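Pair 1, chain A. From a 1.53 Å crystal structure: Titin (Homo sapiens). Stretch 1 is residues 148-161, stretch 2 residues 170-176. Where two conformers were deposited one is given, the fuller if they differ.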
# COMPACT_ATOMS: atom_id res chain seq x y z
N ILE A 148 -4.04 -0.13 -3.81
CA ILE A 148 -4.70 -0.61 -5.03
C ILE A 148 -4.84 0.56 -6.00
O ILE A 148 -5.35 1.63 -5.64
CB ILE A 148 -6.06 -1.21 -4.71
CG1 ILE A 148 -5.88 -2.41 -3.78
CG2 ILE A 148 -6.77 -1.63 -5.98
CD1 ILE A 148 -7.09 -2.72 -2.94
N ILE A 149 -4.33 0.37 -7.21
CA ILE A 149 -4.34 1.41 -8.24
C ILE A 149 -5.30 1.01 -9.34
O ILE A 149 -5.06 0.05 -10.07
CB ILE A 149 -2.93 1.64 -8.82
CG1 ILE A 149 -1.93 1.93 -7.70
CG2 ILE A 149 -2.94 2.81 -9.80
CD1 ILE A 149 -0.50 2.03 -8.18
N MET A 150 -6.38 1.77 -9.46
CA MET A 150 -7.43 1.45 -10.43
C MET A 150 -7.15 2.02 -11.81
O MET A 150 -6.48 3.04 -11.94
CB MET A 150 -8.78 2.00 -9.95
CG MET A 150 -9.18 1.63 -8.54
SD MET A 150 -9.34 -0.14 -8.32
CE MET A 150 -10.60 -0.52 -9.54
N ASN A 151 -7.68 1.35 -12.83
CA ASN A 151 -7.68 1.87 -14.20
C ASN A 151 -6.32 2.39 -14.62
O ASN A 151 -6.17 3.56 -14.98
CB ASN A 151 -8.75 2.96 -14.35
CG ASN A 151 -8.95 3.37 -15.80
OD1 ASN A 151 -8.67 2.61 -16.72
ND2 ASN A 151 -9.44 4.60 -16.00
N THR A 152 -5.32 1.52 -14.59
CA THR A 152 -3.95 1.95 -14.83
C THR A 152 -3.73 2.53 -16.22
O THR A 152 -4.37 2.12 -17.20
CB THR A 152 -2.92 0.84 -14.60
OG1 THR A 152 -3.24 -0.29 -15.42
CG2 THR A 152 -2.88 0.43 -13.12
N SER A 153 -2.82 3.49 -16.28
CA SER A 153 -2.36 4.04 -17.55
C SER A 153 -0.86 4.22 -17.48
O SER A 153 -0.25 4.02 -16.41
CB SER A 153 -3.06 5.37 -17.82
OG SER A 153 -2.63 6.35 -16.89
N THR A 154 -0.25 4.60 -18.60
CA THR A 154 1.20 4.83 -18.67
C THR A 154 1.71 5.71 -17.54
O THR A 154 2.77 5.46 -16.96
CB THR A 154 1.59 5.49 -20.02
OG1 THR A 154 1.35 4.57 -21.08
CG2 THR A 154 3.06 5.86 -20.02
N GLU A 155 0.93 6.73 -17.20
CA GLU A 155 1.31 7.68 -16.16
C GLU A 155 1.47 7.05 -14.79
O GLU A 155 2.12 7.62 -13.92
CB GLU A 155 0.28 8.81 -16.08
CG GLU A 155 0.25 9.77 -17.26
CD GLU A 155 -0.56 9.27 -18.45
OE1 GLU A 155 -1.19 8.19 -18.36
OE2 GLU A 155 -0.57 9.97 -19.48
N ASP A 156 0.88 5.88 -14.58
CA ASP A 156 0.97 5.21 -13.28
C ASP A 156 2.27 4.42 -13.13
O ASP A 156 2.60 4.00 -12.02
CB ASP A 156 -0.23 4.29 -13.04
CG ASP A 156 -1.55 5.04 -13.03
OD1 ASP A 156 -1.62 6.13 -12.41
OD2 ASP A 156 -2.52 4.56 -13.65
N SER A 157 2.99 4.20 -14.22
CA SER A 157 4.28 3.54 -14.12
C SER A 157 5.22 4.42 -13.31
O SER A 157 5.48 5.57 -13.67
CB SER A 157 4.88 3.28 -15.51
OG SER A 157 4.01 2.48 -16.30
N ALA A 158 5.72 3.87 -12.20
CA ALA A 158 6.47 4.65 -11.22
C ALA A 158 7.00 3.74 -10.14
O ALA A 158 6.73 2.53 -10.13
CB ALA A 158 5.56 5.70 -10.59
N GLU A 159 7.76 4.33 -9.23
CA GLU A 159 8.22 3.62 -8.05
C GLU A 159 7.31 3.99 -6.89
O GLU A 159 7.13 5.17 -6.60
CB GLU A 159 9.66 3.98 -7.70
CG GLU A 159 10.14 3.29 -6.44
CD GLU A 159 11.63 3.44 -6.23
OE1 GLU A 159 12.09 4.60 -6.11
OE2 GLU A 159 12.33 2.41 -6.19
N TYR A 160 6.76 2.98 -6.23
CA TYR A 160 5.85 3.18 -5.11
C TYR A 160 6.53 2.74 -3.82
O TYR A 160 7.21 1.72 -3.79
CB TYR A 160 4.54 2.42 -5.35
CG TYR A 160 3.75 3.02 -6.49
CD1 TYR A 160 2.80 4.00 -6.25
CD2 TYR A 160 3.97 2.61 -7.79
CE1 TYR A 160 2.08 4.57 -7.30
CE2 TYR A 160 3.25 3.17 -8.85
CZ TYR A 160 2.32 4.15 -8.59
OH TYR A 160 1.61 4.71 -9.61
N THR A 161 6.32 3.51 -2.76
CA THR A 161 7.02 3.27 -1.51
C THR A 161 6.04 3.26 -0.36
O THR A 161 5.13 4.08 -0.31
CB THR A 161 8.03 4.42 -1.26
OG1 THR A 161 8.99 4.48 -2.32
CG2 THR A 161 8.75 4.24 0.07
N SER A 170 10.13 -0.28 -1.30
CA SER A 170 9.67 0.22 -2.60
C SER A 170 9.55 -0.90 -3.62
O SER A 170 10.21 -1.95 -3.52
CB SER A 170 10.61 1.30 -3.15
OG SER A 170 10.69 2.42 -2.28
N ALA A 171 8.71 -0.67 -4.62
CA ALA A 171 8.60 -1.56 -5.77
C ALA A 171 8.11 -0.75 -6.95
O ALA A 171 7.54 0.33 -6.78
CB ALA A 171 7.66 -2.74 -5.48
N THR A 172 8.30 -1.28 -8.15
CA THR A 172 7.89 -0.56 -9.35
C THR A 172 6.67 -1.17 -10.02
O THR A 172 6.46 -2.38 -9.98
CB THR A 172 9.00 -0.52 -10.40
OG1 THR A 172 9.31 -1.85 -10.83
CG2 THR A 172 10.24 0.14 -9.83
N LEU A 173 5.87 -0.30 -10.62
CA LEU A 173 4.77 -0.68 -11.49
C LEU A 173 5.15 -0.31 -12.91
O LEU A 173 5.58 0.83 -13.17
CB LEU A 173 3.49 0.07 -11.10
CG LEU A 173 2.33 -0.05 -12.10
CD1 LEU A 173 1.87 -1.48 -12.24
CD2 LEU A 173 1.18 0.82 -11.65
N THR A 174 5.03 -1.27 -13.81
CA THR A 174 5.16 -1.02 -15.23
C THR A 174 3.82 -1.32 -15.90
O THR A 174 3.37 -2.45 -15.89
CB THR A 174 6.24 -1.91 -15.85
OG1 THR A 174 7.48 -1.72 -15.15
CG2 THR A 174 6.42 -1.59 -17.32
N VAL A 175 3.17 -0.29 -16.43
CA VAL A 175 1.89 -0.46 -17.11
C VAL A 175 2.13 -0.76 -18.59
O VAL A 175 2.75 0.03 -19.30
CB VAL A 175 1.01 0.79 -16.94
CG1 VAL A 175 -0.33 0.59 -17.64
CG2 VAL A 175 0.80 1.06 -15.46
N THR A 176 1.66 -1.91 -19.04
CA THR A 176 2.00 -2.43 -20.36
C THR A 176 0.90 -2.16 -21.39
O THR A 176 -0.29 -2.08 -21.04
CB THR A 176 2.32 -3.93 -20.29
OG1 THR A 176 1.23 -4.62 -19.67
CG2 THR A 176 3.60 -4.17 -19.48
O HOH W 1 3.99 2.48 -19.02

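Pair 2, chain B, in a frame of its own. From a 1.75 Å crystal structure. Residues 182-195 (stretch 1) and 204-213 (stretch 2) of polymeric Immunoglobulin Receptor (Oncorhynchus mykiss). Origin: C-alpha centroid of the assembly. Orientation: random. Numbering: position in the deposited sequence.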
# COMPACT_ATOMS: atom_id res chain seq x y z
N THR B 182 -16.58 -11.77 -0.17
CA THR B 182 -16.76 -12.90 0.73
C THR B 182 -17.37 -14.05 -0.05
O THR B 182 -18.45 -13.91 -0.61
CB THR B 182 -17.64 -12.53 1.93
OG1 THR B 182 -16.98 -11.51 2.67
CG2 THR B 182 -17.82 -13.73 2.85
N LEU B 183 -16.63 -15.16 -0.13
CA LEU B 183 -17.12 -16.42 -0.69
C LEU B 183 -17.72 -17.19 0.48
O LEU B 183 -17.00 -17.62 1.39
CB LEU B 183 -15.98 -17.20 -1.35
CG LEU B 183 -15.13 -16.33 -2.29
CD1 LEU B 183 -14.06 -17.15 -3.00
CD2 LEU B 183 -15.97 -15.72 -3.31
N LYS B 184 -19.05 -17.32 0.48
CA LYS B 184 -19.76 -17.65 1.71
C LYS B 184 -19.70 -19.13 2.04
O LYS B 184 -19.68 -19.49 3.23
CB LYS B 184 -21.22 -17.20 1.58
CG LYS B 184 -21.44 -15.79 2.08
CD LYS B 184 -22.42 -15.01 1.22
CE LYS B 184 -23.84 -15.32 1.52
NZ LYS B 184 -24.71 -14.17 1.14
N GLY B 185 -19.65 -19.99 1.03
CA GLY B 185 -19.56 -21.41 1.30
C GLY B 185 -18.87 -22.16 0.17
O GLY B 185 -19.50 -22.57 -0.81
N LEU B 186 -17.57 -22.35 0.32
CA LEU B 186 -16.73 -22.82 -0.77
C LEU B 186 -17.15 -24.21 -1.24
O LEU B 186 -17.43 -25.09 -0.43
CB LEU B 186 -15.27 -22.85 -0.32
CG LEU B 186 -14.62 -21.47 -0.06
CD1 LEU B 186 -13.37 -21.62 0.72
CD2 LEU B 186 -14.33 -20.70 -1.37
N ALA B 187 -17.16 -24.40 -2.54
CA ALA B 187 -17.30 -25.71 -3.16
C ALA B 187 -16.01 -26.00 -3.91
O ALA B 187 -15.32 -25.08 -4.36
CB ALA B 187 -18.49 -25.75 -4.11
N ARG B 188 -15.66 -27.28 -4.02
CA ARG B 188 -14.35 -27.58 -4.58
C ARG B 188 -14.22 -27.14 -6.02
O ARG B 188 -13.11 -26.84 -6.46
CB ARG B 188 -14.00 -29.06 -4.41
CG ARG B 188 -13.01 -29.20 -3.24
CD ARG B 188 -12.77 -30.59 -2.81
NE ARG B 188 -13.90 -31.13 -2.08
CZ ARG B 188 -13.88 -32.34 -1.52
NH1 ARG B 188 -12.80 -33.09 -1.63
NH2 ARG B 188 -14.95 -32.81 -0.88
N ARG B 189 -15.33 -27.04 -6.75
CA ARG B 189 -15.23 -26.50 -8.09
C ARG B 189 -14.85 -25.01 -8.11
O ARG B 189 -14.48 -24.51 -9.16
CB ARG B 189 -16.55 -26.68 -8.85
CG ARG B 189 -17.70 -25.84 -8.33
CD ARG B 189 -19.04 -26.09 -9.05
NE ARG B 189 -20.09 -25.33 -8.38
CZ ARG B 189 -20.73 -25.73 -7.28
NH1 ARG B 189 -20.45 -26.91 -6.74
NH2 ARG B 189 -21.65 -24.96 -6.72
N ASP B 190 -14.95 -24.30 -6.99
CA ASP B 190 -14.55 -22.89 -6.96
C ASP B 190 -13.03 -22.70 -7.06
O ASP B 190 -12.56 -21.56 -7.26
CB ASP B 190 -15.02 -22.21 -5.69
CG ASP B 190 -16.55 -22.24 -5.53
OD1 ASP B 190 -17.25 -22.39 -6.55
OD2 ASP B 190 -17.04 -22.12 -4.39
N THR B 191 -12.24 -23.75 -6.86
CA THR B 191 -10.78 -23.61 -6.96
C THR B 191 -10.38 -23.00 -8.30
O THR B 191 -10.89 -23.37 -9.36
CB THR B 191 -10.10 -24.98 -6.77
OG1 THR B 191 -10.29 -25.41 -5.41
CG2 THR B 191 -8.67 -24.86 -7.06
N GLY B 192 -9.45 -22.05 -8.24
CA GLY B 192 -8.86 -21.51 -9.45
C GLY B 192 -8.59 -20.00 -9.35
O GLY B 192 -8.61 -19.39 -8.28
N TRP B 193 -8.33 -19.44 -10.52
CA TRP B 193 -7.97 -18.04 -10.67
C TRP B 193 -9.19 -17.15 -10.88
O TRP B 193 -10.10 -17.49 -11.66
CB TRP B 193 -7.02 -17.87 -11.84
CG TRP B 193 -5.61 -18.31 -11.54
CD1 TRP B 193 -4.99 -19.46 -11.97
CD2 TRP B 193 -4.66 -17.60 -10.75
NE1 TRP B 193 -3.70 -19.50 -11.48
CE2 TRP B 193 -3.47 -18.38 -10.73
CE3 TRP B 193 -4.69 -16.39 -10.05
CZ2 TRP B 193 -2.33 -17.96 -10.04
CZ3 TRP B 193 -3.55 -15.99 -9.36
CH2 TRP B 193 -2.38 -16.77 -9.38
N TYR B 194 -9.13 -15.98 -10.26
CA TYR B 194 -10.17 -14.96 -10.28
C TYR B 194 -9.52 -13.60 -10.48
O TYR B 194 -8.31 -13.43 -10.35
CB TYR B 194 -10.94 -14.91 -8.96
CG TYR B 194 -11.76 -16.16 -8.72
CD1 TYR B 194 -13.12 -16.18 -9.06
CD2 TYR B 194 -11.17 -17.33 -8.20
CE1 TYR B 194 -13.88 -17.31 -8.87
CE2 TYR B 194 -11.91 -18.48 -8.02
CZ TYR B 194 -13.28 -18.46 -8.34
OH TYR B 194 -14.06 -19.56 -8.17
N TRP B 195 -10.37 -12.60 -10.70
CA TRP B 195 -9.95 -11.22 -10.82
C TRP B 195 -10.76 -10.35 -9.86
O TRP B 195 -11.99 -10.48 -9.81
CB TRP B 195 -10.17 -10.69 -12.23
CG TRP B 195 -9.46 -11.33 -13.33
CD1 TRP B 195 -10.02 -12.11 -14.29
CD2 TRP B 195 -8.08 -11.24 -13.64
NE1 TRP B 195 -9.06 -12.51 -15.20
CE2 TRP B 195 -7.87 -11.96 -14.84
CE3 TRP B 195 -7.00 -10.59 -13.05
CZ2 TRP B 195 -6.62 -12.09 -15.42
CZ3 TRP B 195 -5.73 -10.71 -13.67
CH2 TRP B 195 -5.57 -11.43 -14.83
N ALA B 204 -5.05 -10.45 -10.07
CA ALA B 204 -5.35 -11.88 -10.00
C ALA B 204 -5.32 -12.42 -8.58
O ALA B 204 -4.45 -12.05 -7.77
CB ALA B 204 -4.38 -12.66 -10.91
N VAL B 205 -6.28 -13.28 -8.27
CA VAL B 205 -6.42 -13.92 -6.96
C VAL B 205 -6.69 -15.40 -7.22
O VAL B 205 -7.54 -15.75 -8.05
CB VAL B 205 -7.56 -13.31 -6.13
CG1 VAL B 205 -7.63 -13.94 -4.72
CG2 VAL B 205 -7.40 -11.78 -6.05
N TYR B 206 -5.96 -16.26 -6.53
CA TYR B 206 -6.17 -17.70 -6.59
C TYR B 206 -6.91 -18.17 -5.35
O TYR B 206 -6.52 -17.82 -4.24
CB TYR B 206 -4.83 -18.45 -6.69
CG TYR B 206 -5.04 -19.91 -7.08
CD1 TYR B 206 -5.20 -20.89 -6.10
CD2 TYR B 206 -5.08 -20.31 -8.42
CE1 TYR B 206 -5.41 -22.22 -6.44
CE2 TYR B 206 -5.27 -21.64 -8.76
CZ TYR B 206 -5.43 -22.60 -7.77
OH TYR B 206 -5.63 -23.93 -8.10
N ILE B 207 -7.97 -18.96 -5.55
CA ILE B 207 -8.72 -19.58 -4.46
C ILE B 207 -8.43 -21.07 -4.50
O ILE B 207 -8.67 -21.73 -5.52
CB ILE B 207 -10.24 -19.34 -4.59
CG1 ILE B 207 -10.57 -17.83 -4.64
CG2 ILE B 207 -11.00 -20.01 -3.43
CD1 ILE B 207 -10.15 -17.09 -3.39
N LEU B 208 -7.94 -21.61 -3.39
CA LEU B 208 -7.76 -23.06 -3.28
C LEU B 208 -8.75 -23.59 -2.27
O LEU B 208 -8.66 -23.25 -1.09
CB LEU B 208 -6.34 -23.37 -2.83
CG LEU B 208 -6.07 -24.86 -2.61
CD1 LEU B 208 -6.26 -25.62 -3.88
CD2 LEU B 208 -4.67 -25.01 -2.07
N VAL B 209 -9.65 -24.46 -2.71
CA VAL B 209 -10.62 -25.09 -1.82
C VAL B 209 -10.07 -26.47 -1.48
O VAL B 209 -9.80 -27.27 -2.38
CB VAL B 209 -12.00 -25.20 -2.48
CG1 VAL B 209 -13.04 -25.78 -1.50
CG2 VAL B 209 -12.49 -23.82 -2.96
N THR B 210 -9.92 -26.73 -0.21
CA THR B 210 -9.35 -27.98 0.23
C THR B 210 -10.45 -28.89 0.74
O THR B 210 -11.59 -28.47 0.92
CB THR B 210 -8.30 -27.72 1.30
OG1 THR B 210 -8.94 -27.15 2.45
CG2 THR B 210 -7.22 -26.76 0.76
N PRO B 211 -10.15 -30.17 0.95
CA PRO B 211 -11.23 -31.11 1.30
C PRO B 211 -11.81 -30.81 2.66
O PRO B 211 -11.11 -30.36 3.58
CB PRO B 211 -10.51 -32.48 1.31
CG PRO B 211 -9.30 -32.30 0.41
CD PRO B 211 -8.90 -30.85 0.59
N PRO B 212 -13.09 -31.09 2.87
CA PRO B 212 -13.66 -30.97 4.21
C PRO B 212 -12.96 -31.96 5.14
O PRO B 212 -12.61 -33.07 4.72
CB PRO B 212 -15.13 -31.31 4.00
CG PRO B 212 -15.11 -32.22 2.83
CD PRO B 212 -13.98 -31.83 1.96
N SER B 213 -12.75 -31.54 6.38
CA SER B 213 -12.06 -32.38 7.36
C SER B 213 -13.08 -33.17 8.18
O SER B 213 -14.26 -32.82 8.26
CB SER B 213 -11.17 -31.55 8.27
OG SER B 213 -11.96 -30.71 9.08
O HOH W 2 -10.36 -28.08 -5.27

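The sharpest difference lies on the sheet face that carries Glu A159 and Thr A172 in pair 1, Trp B193 and Tyr B206 in pair 2. In pair 1 this non-hydrogen-bonded pair barely touches through its side chains, with Glu A159 CB 4.4 Å from Thr A172 CG2. In pair 2 the edge of Tyr B206 meets the face of Trp B193: Trp B193 CE2 lies 3.4 Å from Tyr B206 CD2, and the planes stand at 76°. Tyr B206 CB also sits over the six-membered ring of Trp B193, 9° off its normal. The neighbouring matched pair changes as well, from a hydroxyl contact (Thr A161 OG1 to Ser A170 OG, 2.7 Å, a hydrogen bond with either as possible donor) to an apolar one (Trp B195 CZ3 to Ala B204 CB, 3.6 Å).

The backbone beneath is nearly the same. Fourteen central residues superpose at 0.5 Å, and the antiparallel strands run at 145° and 144°. In each pair a 3-10 segment precedes the strand of stretch 1 that pairs with stretch 2, and its aspartate matches closely, side-chain centres 0.3 Å apart. The carboxylate holds the turn by accepting from a backbone amide, Ser A153 N to Asp A156 OD2 and Ala B187 N to Asp B190 OD2, both 2.9 Å. A tyrosine hydroxyl donates to the same aspartate's carbonyl: Tyr A160 OH to Asp A156 O and Tyr B194 OH to Asp B190 O, both 2.7 Å.

One residue further on, a hydroxyl extends the inter-strand bonding beyond the backbone ladder. Val A175 N donates to Ser A157 OG and Val B209 N to Thr B191 OG1, each at 2.9 Å. A water then links that hydroxyl to the valine carbonyl, 2.8 Å from Val A175 O and 3.1 Å from Val B209 O.

Beside the tyrosine, Leu A173 and Ile B207 fill one position with different branching. Leu A173 CB approaches Tyr A160 CE2 at 3.8 Å; Ile B207 CG1 approaches Tyr B194 CD2 at 3.6 Å. Leu B186, matching Thr A152, adds apolar contact, its CD2 4.0 Å from Ile B207 CG2 and its CB 3.9 Å from Val B209 CG1.

At Ala A158 and Gly B192 the backbones diverge by 1.1 Å. Gly B192 has phi/psi of 143/-166, where a CB would jam against the preceding carbonyl; Ala A158, at -175/177, accommodates its methyl.

Arg B188, matching Thr A154, also reaches past the strand, its guanidinium face covered by prolines (NH2 to Pro B212 CD, 3.2 Å). Buried area totals 902 Å² in pair 2 against 592 Å² in pair 1.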